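Local coordinates for protein oligopeptide ABC transporter OppAIV (PDB 4GL8) that probably binds oligopeptides as the solute-binding component of an ABC transporter, delivering them for uptake across the membrane, at residues Gly73-Ser85 with Val90-Ser102. Numbering follows the deposited sequence.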
loop_
_atom_site.group_PDB
_atom_site.type_symbol
_atom_site.label_atom_id
_atom_site.label_comp_id
_atom_site.label_asym_id
_atom_site.label_seq_id
_atom_site.Cartn_x
_atom_site.Cartn_y
_atom_site.Cartn_z
ATOM N N GLY A 73 5.755 -4.651 12.749
ATOM C CA GLY A 73 4.478 -5.087 13.332
ATOM C C GLY A 73 3.681 -3.897 13.897
ATOM O O GLY A 73 3.772 -2.793 13.378
ATOM N N TYR A 74 2.940 -4.139 14.983
ATOM C CA TYR A 74 2.122 -3.125 15.668
ATOM C C TYR A 74 2.527 -2.990 17.131
ATOM O O TYR A 74 3.226 -3.826 17.665
ATOM C CB TYR A 74 0.639 -3.519 15.617
ATOM C CG TYR A 74 0.362 -4.833 16.293
ATOM C CD1 TYR A 74 0.173 -4.899 17.658
ATOM C CD2 TYR A 74 0.367 -6.022 15.574
ATOM C CE1 TYR A 74 -0.050 -6.107 18.292
ATOM C CE2 TYR A 74 0.164 -7.252 16.202
ATOM C CZ TYR A 74 -0.061 -7.275 17.561
ATOM O OH TYR A 74 -0.277 -8.474 18.213
ATOM N N ARG A 75 2.045 -1.942 17.782
ATOM C CA ARG A 75 2.292 -1.714 19.214
ATOM C C ARG A 75 1.245 -0.711 19.706
ATOM O O ARG A 75 0.478 -0.169 18.879
ATOM C CB ARG A 75 3.730 -1.199 19.457
ATOM C CG ARG A 75 3.997 0.190 18.871
ATOM C CD ARG A 75 5.350 0.733 19.302
ATOM N NE ARG A 75 5.569 2.058 18.749
ATOM C CZ ARG A 75 6.733 2.698 18.706
ATOM N NH1 ARG A 75 7.843 2.142 19.152
ATOM N NH2 ARG A 75 6.783 3.904 18.163
ATOM N N PRO A 76 1.182 -0.478 21.039
ATOM C CA PRO A 76 0.098 0.352 21.543
ATOM C C PRO A 76 0.171 1.698 20.877
ATOM O O PRO A 76 1.262 2.189 20.604
ATOM C CB PRO A 76 0.398 0.467 23.049
ATOM C CG PRO A 76 1.161 -0.774 23.373
ATOM C CD PRO A 76 1.995 -1.046 22.138
ATOM N N GLY A 77 -0.996 2.246 20.565
ATOM C CA GLY A 77 -1.125 3.584 20.009
ATOM C C GLY A 77 -2.100 4.355 20.873
ATOM O O GLY A 77 -1.828 4.588 22.043
ATOM N N LEU A 78 -3.263 4.713 20.332
ATOM C CA LEU A 78 -4.262 5.412 21.162
ATOM C C LEU A 78 -4.664 4.532 22.344
ATOM O O LEU A 78 -4.790 5.011 23.466
ATOM C CB LEU A 78 -5.482 5.824 20.339
ATOM C CG LEU A 78 -5.273 6.848 19.225
ATOM C CD1 LEU A 78 -6.469 6.865 18.295
ATOM C CD2 LEU A 78 -5.089 8.216 19.843
ATOM N N ALA A 79 -4.789 3.239 22.068
ATOM C CA ALA A 79 -5.023 2.204 23.067
ATOM C C ALA A 79 -3.718 1.762 23.712
ATOM O O ALA A 79 -2.778 1.367 23.012
ATOM C CB ALA A 79 -5.673 0.992 22.412
ATOM N N LYS A 80 -3.673 1.826 25.042
ATOM C CA LYS A 80 -2.559 1.290 25.809
ATOM C C LYS A 80 -2.642 -0.226 26.016
ATOM O O LYS A 80 -1.630 -0.846 26.251
ATOM C CB LYS A 80 -2.411 1.989 27.153
ATOM C CG LYS A 80 -3.534 1.731 28.123
ATOM C CD LYS A 80 -3.401 2.613 29.358
ATOM C CE LYS A 80 -4.557 2.321 30.308
ATOM N NZ LYS A 80 -4.426 3.084 31.584
ATOM N N SER A 81 -3.835 -0.810 25.905
ATOM C CA SER A 81 -4.000 -2.249 25.993
ATOM C C SER A 81 -5.374 -2.655 25.466
ATOM O O SER A 81 -6.237 -1.818 25.173
ATOM C CB SER A 81 -3.854 -2.713 27.448
ATOM O OG SER A 81 -4.826 -2.077 28.258
ATOM N N TRP A 82 -5.570 -3.957 25.356
ATOM C CA TRP A 82 -6.786 -4.455 24.768
ATOM C C TRP A 82 -7.047 -5.844 25.288
ATOM O O TRP A 82 -6.125 -6.525 25.716
ATOM C CB TRP A 82 -6.682 -4.454 23.224
ATOM C CG TRP A 82 -5.431 -5.110 22.708
ATOM C CD1 TRP A 82 -5.276 -6.415 22.404
ATOM C CD2 TRP A 82 -4.156 -4.495 22.491
ATOM N NE1 TRP A 82 -4.003 -6.662 22.011
ATOM C CE2 TRP A 82 -3.288 -5.498 22.044
ATOM C CE3 TRP A 82 -3.666 -3.192 22.637
ATOM C CZ2 TRP A 82 -1.944 -5.251 21.721
ATOM C CZ3 TRP A 82 -2.317 -2.939 22.323
ATOM C CH2 TRP A 82 -1.482 -3.966 21.865
ATOM N N ASP A 83 -8.326 -6.214 25.266
ATOM C CA ASP A 83 -8.791 -7.534 25.622
ATOM C C ASP A 83 -9.381 -8.153 24.361
ATOM O O ASP A 83 -9.863 -7.439 23.500
ATOM C CB ASP A 83 -9.928 -7.442 26.643
ATOM C CG ASP A 83 -9.490 -6.904 27.973
ATOM O OD1 ASP A 83 -8.365 -7.202 28.414
ATOM O OD2 ASP A 83 -10.307 -6.201 28.597
ATOM N N ILE A 84 -9.374 -9.478 24.295
ATOM C CA ILE A 84 -10.032 -10.223 23.217
ATOM C C ILE A 84 -10.893 -11.318 23.848
ATOM O O ILE A 84 -10.460 -12.035 24.743
ATOM C CB ILE A 84 -9.007 -10.868 22.266
ATOM C CG1 ILE A 84 -7.915 -9.857 21.902
ATOM C CG2 ILE A 84 -9.688 -11.392 21.008
ATOM C CD1 ILE A 84 -6.802 -10.411 21.042
ATOM N N SER A 85 -12.131 -11.428 23.387
ATOM C CA SER A 85 -13.027 -12.447 23.909
ATOM C C SER A 85 -12.526 -13.863 23.576
ATOM O O SER A 85 -11.820 -14.075 22.620
ATOM C CB SER A 85 -14.421 -12.243 23.344
ATOM O OG SER A 85 -14.386 -12.409 21.947
ATOM N N VAL A 90 -14.653 -10.316 19.688
ATOM C CA VAL A 90 -14.891 -9.023 20.355
ATOM C C VAL A 90 -13.627 -8.459 20.955
ATOM O O VAL A 90 -13.080 -9.017 21.906
ATOM C CB VAL A 90 -15.953 -9.130 21.465
ATOM C CG1 VAL A 90 -16.352 -7.729 21.960
ATOM C CG2 VAL A 90 -17.184 -9.869 20.960
ATOM N N TYR A 91 -13.163 -7.354 20.391
ATOM C CA TYR A 91 -11.953 -6.666 20.854
ATOM C C TYR A 91 -12.337 -5.427 21.612
ATOM O O TYR A 91 -13.224 -4.671 21.180
ATOM C CB TYR A 91 -11.079 -6.221 19.676
ATOM C CG TYR A 91 -10.383 -7.351 19.003
ATOM C CD1 TYR A 91 -11.097 -8.286 18.287
ATOM C CD2 TYR A 91 -9.015 -7.486 19.078
ATOM C CE1 TYR A 91 -10.468 -9.339 17.663
ATOM C CE2 TYR A 91 -8.372 -8.537 18.461
ATOM C CZ TYR A 91 -9.102 -9.462 17.752
ATOM O OH TYR A 91 -8.481 -10.501 17.103
ATOM N N THR A 92 -11.659 -5.209 22.735
ATOM C CA THR A 92 -12.004 -4.128 23.653
ATOM C C THR A 92 -10.694 -3.374 23.897
ATOM O O THR A 92 -9.745 -3.927 24.469
ATOM C CB THR A 92 -12.653 -4.693 24.952
ATOM O OG1 THR A 92 -13.798 -5.510 24.617
ATOM C CG2 THR A 92 -13.101 -3.581 25.930
ATOM N N PHE A 93 -10.640 -2.133 23.407
ATOM C CA PHE A 93 -9.472 -1.271 23.523
ATOM C C PHE A 93 -9.636 -0.259 24.672
ATOM O O PHE A 93 -10.660 0.427 24.791
ATOM C CB PHE A 93 -9.235 -0.560 22.178
ATOM C CG PHE A 93 -8.994 -1.506 21.056
ATOM C CD1 PHE A 93 -7.720 -2.033 20.838
ATOM C CD2 PHE A 93 -10.036 -1.947 20.267
ATOM C CE1 PHE A 93 -7.499 -2.958 19.846
ATOM C CE2 PHE A 93 -9.814 -2.869 19.243
ATOM C CZ PHE A 93 -8.555 -3.390 19.051
ATOM N N HIS A 94 -8.611 -0.191 25.520
ATOM C CA HIS A 94 -8.570 0.748 26.652
ATOM C C HIS A 94 -7.672 1.901 26.256
ATOM O O HIS A 94 -6.470 1.706 26.051
ATOM C CB HIS A 94 -8.039 0.044 27.904
ATOM C CG HIS A 94 -8.771 -1.213 28.211
ATOM N ND1 HIS A 94 -10.005 -1.216 28.844
ATOM C CD2 HIS A 94 -8.483 -2.503 27.929
ATOM C CE1 HIS A 94 -10.433 -2.466 28.954
ATOM N NE2 HIS A 94 -9.532 -3.266 28.401
ATOM N N LEU A 95 -8.269 3.079 26.081
ATOM C CA LEU A 95 -7.523 4.246 25.616
ATOM C C LEU A 95 -6.621 4.759 26.750
ATOM O O LEU A 95 -6.984 4.663 27.929
ATOM C CB LEU A 95 -8.485 5.357 25.123
ATOM C CG LEU A 95 -9.462 4.974 24.003
ATOM C CD1 LEU A 95 -10.314 6.149 23.546
ATOM C CD2 LEU A 95 -8.772 4.326 22.805
ATOM N N ARG A 96 -5.435 5.266 26.403
ATOM C CA ARG A 96 -4.602 5.957 27.397
ATOM C C ARG A 96 -5.269 7.264 27.846
ATOM O O ARG A 96 -6.148 7.784 27.164
ATOM C CB ARG A 96 -3.190 6.219 26.885
ATOM C CG ARG A 96 -3.123 7.056 25.628
ATOM C CD ARG A 96 -1.689 7.128 25.117
ATOM N NE ARG A 96 -1.272 5.895 24.463
ATOM C CZ ARG A 96 -0.399 5.023 24.940
ATOM N NH1 ARG A 96 0.207 5.240 26.095
ATOM N NH2 ARG A 96 -0.093 3.928 24.228
ATOM N N ASP A 97 -4.851 7.746 29.016
ATOM C CA ASP A 97 -5.338 8.997 29.603
ATOM C C ASP A 97 -4.897 10.238 28.849
ATOM O O ASP A 97 -3.833 10.257 28.242
ATOM C CB ASP A 97 -4.828 9.132 31.045
ATOM C CG ASP A 97 -5.322 8.021 31.939
ATOM O OD1 ASP A 97 -6.370 7.413 31.621
ATOM O OD2 ASP A 97 -4.673 7.742 32.968
ATOM N N ASN A 98 -5.727 11.274 28.927
ATOM C CA ASN A 98 -5.394 12.621 28.443
ATOM C C ASN A 98 -5.125 12.699 26.950
ATOM O O ASN A 98 -4.328 13.518 26.509
ATOM C CB ASN A 98 -4.192 13.175 29.219
ATOM C CG ASN A 98 -4.413 13.143 30.730
ATOM O OD1 ASN A 98 -5.517 13.397 31.213
ATOM N ND2 ASN A 98 -3.363 12.819 31.478
ATOM N N LEU A 99 -5.781 11.851 26.167
ATOM C CA LEU A 99 -5.622 11.904 24.718
ATOM C C LEU A 99 -6.288 13.149 24.192
ATOM O O LEU A 99 -7.456 13.364 24.443
ATOM C CB LEU A 99 -6.253 10.691 24.048
ATOM C CG LEU A 99 -5.494 9.369 24.173
ATOM C CD1 LEU A 99 -6.328 8.236 23.586
ATOM C CD2 LEU A 99 -4.122 9.440 23.497
ATOM N N VAL A 100 -5.561 13.979 23.460
ATOM C CA VAL A 100 -6.169 15.158 22.843
ATOM C C VAL A 100 -5.694 15.294 21.417
ATOM O O VAL A 100 -4.610 14.853 21.087
ATOM C CB VAL A 100 -5.840 16.451 23.602
ATOM C CG1 VAL A 100 -6.666 16.566 24.890
ATOM C CG2 VAL A 100 -4.355 16.537 23.895
ATOM N N TRP A 101 -6.532 15.879 20.566
ATOM C CA TRP A 101 -6.096 16.327 19.254
ATOM C C TRP A 101 -5.199 17.577 19.456
ATOM O O TRP A 101 -5.045 18.085 20.565
ATOM C CB TRP A 101 -7.304 16.669 18.364
ATOM C CG TRP A 101 -8.252 15.537 18.081
ATOM C CD1 TRP A 101 -9.474 15.345 18.645
ATOM C CD2 TRP A 101 -8.065 14.455 17.168
ATOM N NE1 TRP A 101 -10.060 14.219 18.146
ATOM C CE2 TRP A 101 -9.214 13.647 17.237
ATOM C CE3 TRP A 101 -7.043 14.088 16.305
ATOM C CZ2 TRP A 101 -9.366 12.487 16.484
ATOM C CZ3 TRP A 101 -7.203 12.928 15.540
ATOM C CH2 TRP A 101 -8.359 12.147 15.639
ATOM N N SER A 102 -4.637 18.072 18.364
ATOM C CA SER A 102 -3.628 19.112 18.404
ATOM C C SER A 102 -4.199 20.503 18.707
ATOM O O SER A 102 -3.452 21.416 18.985
ATOM C CB SER A 102 -2.829 19.129 17.104
ATOM O OG SER A 102 -3.682 19.326 16.001
HETATM O O HOH W 1 -12.988 -7.973 24.369
#
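Ile84 lies over one face of the Tyr91 ring, its CG2 4.0 Å from the ring centroid in a CH-pi contact, while CD1 of the same isoleucine reaches Tyr91 CE2. Leu174 of helix 173-176 also touches this tyrosine, and Phe173 meets its ring edge-to-face. The pair belongs to an antiparallel beta hairpin, strands 81-84 and 90-95, within a five-stranded sheet of this family 5 solute-binding protein. On the same side of the sheet as Tyr91, Phe93 presses CD1 against Trp82 CB at 3.6 Å; the two rings meet obliquely, their planes 45° apart.

On the opposite side of the sheet, His94 NE2 donates to Asp83 OD2 at 3.0 Å, the oxygen lying at the edge of the imidazole and in its plane, yet the histidine approaches from well above the carboxylate plane. This bond helps to set the turn of the ring, and the nearby carboxylate may favour the charged imidazolium. At the Asp83-Thr92 pair, one water donates to Val90 O, bonds Thr92 OG1 and reaches Asp83 O only weakly.

A beta bulge between Ala79 and Ser81 shifts the register by one residue as the chain turns its corner. Beyond it Leu78 CD2 packs on Leu99 CD1, and Arg96 N bonds Leu78 O. The guanidinium of Arg96 has Lys80 CB over one face and Pro76 CB at its edge; Tyr229 adds a cation-pi contact. A bend at chi3 (76°) swings the group back to the loop, where Arg96 NE, at 2.8 Å, and NH2, at 2.9 Å, both grip Gly77 O in the guanidinium plane.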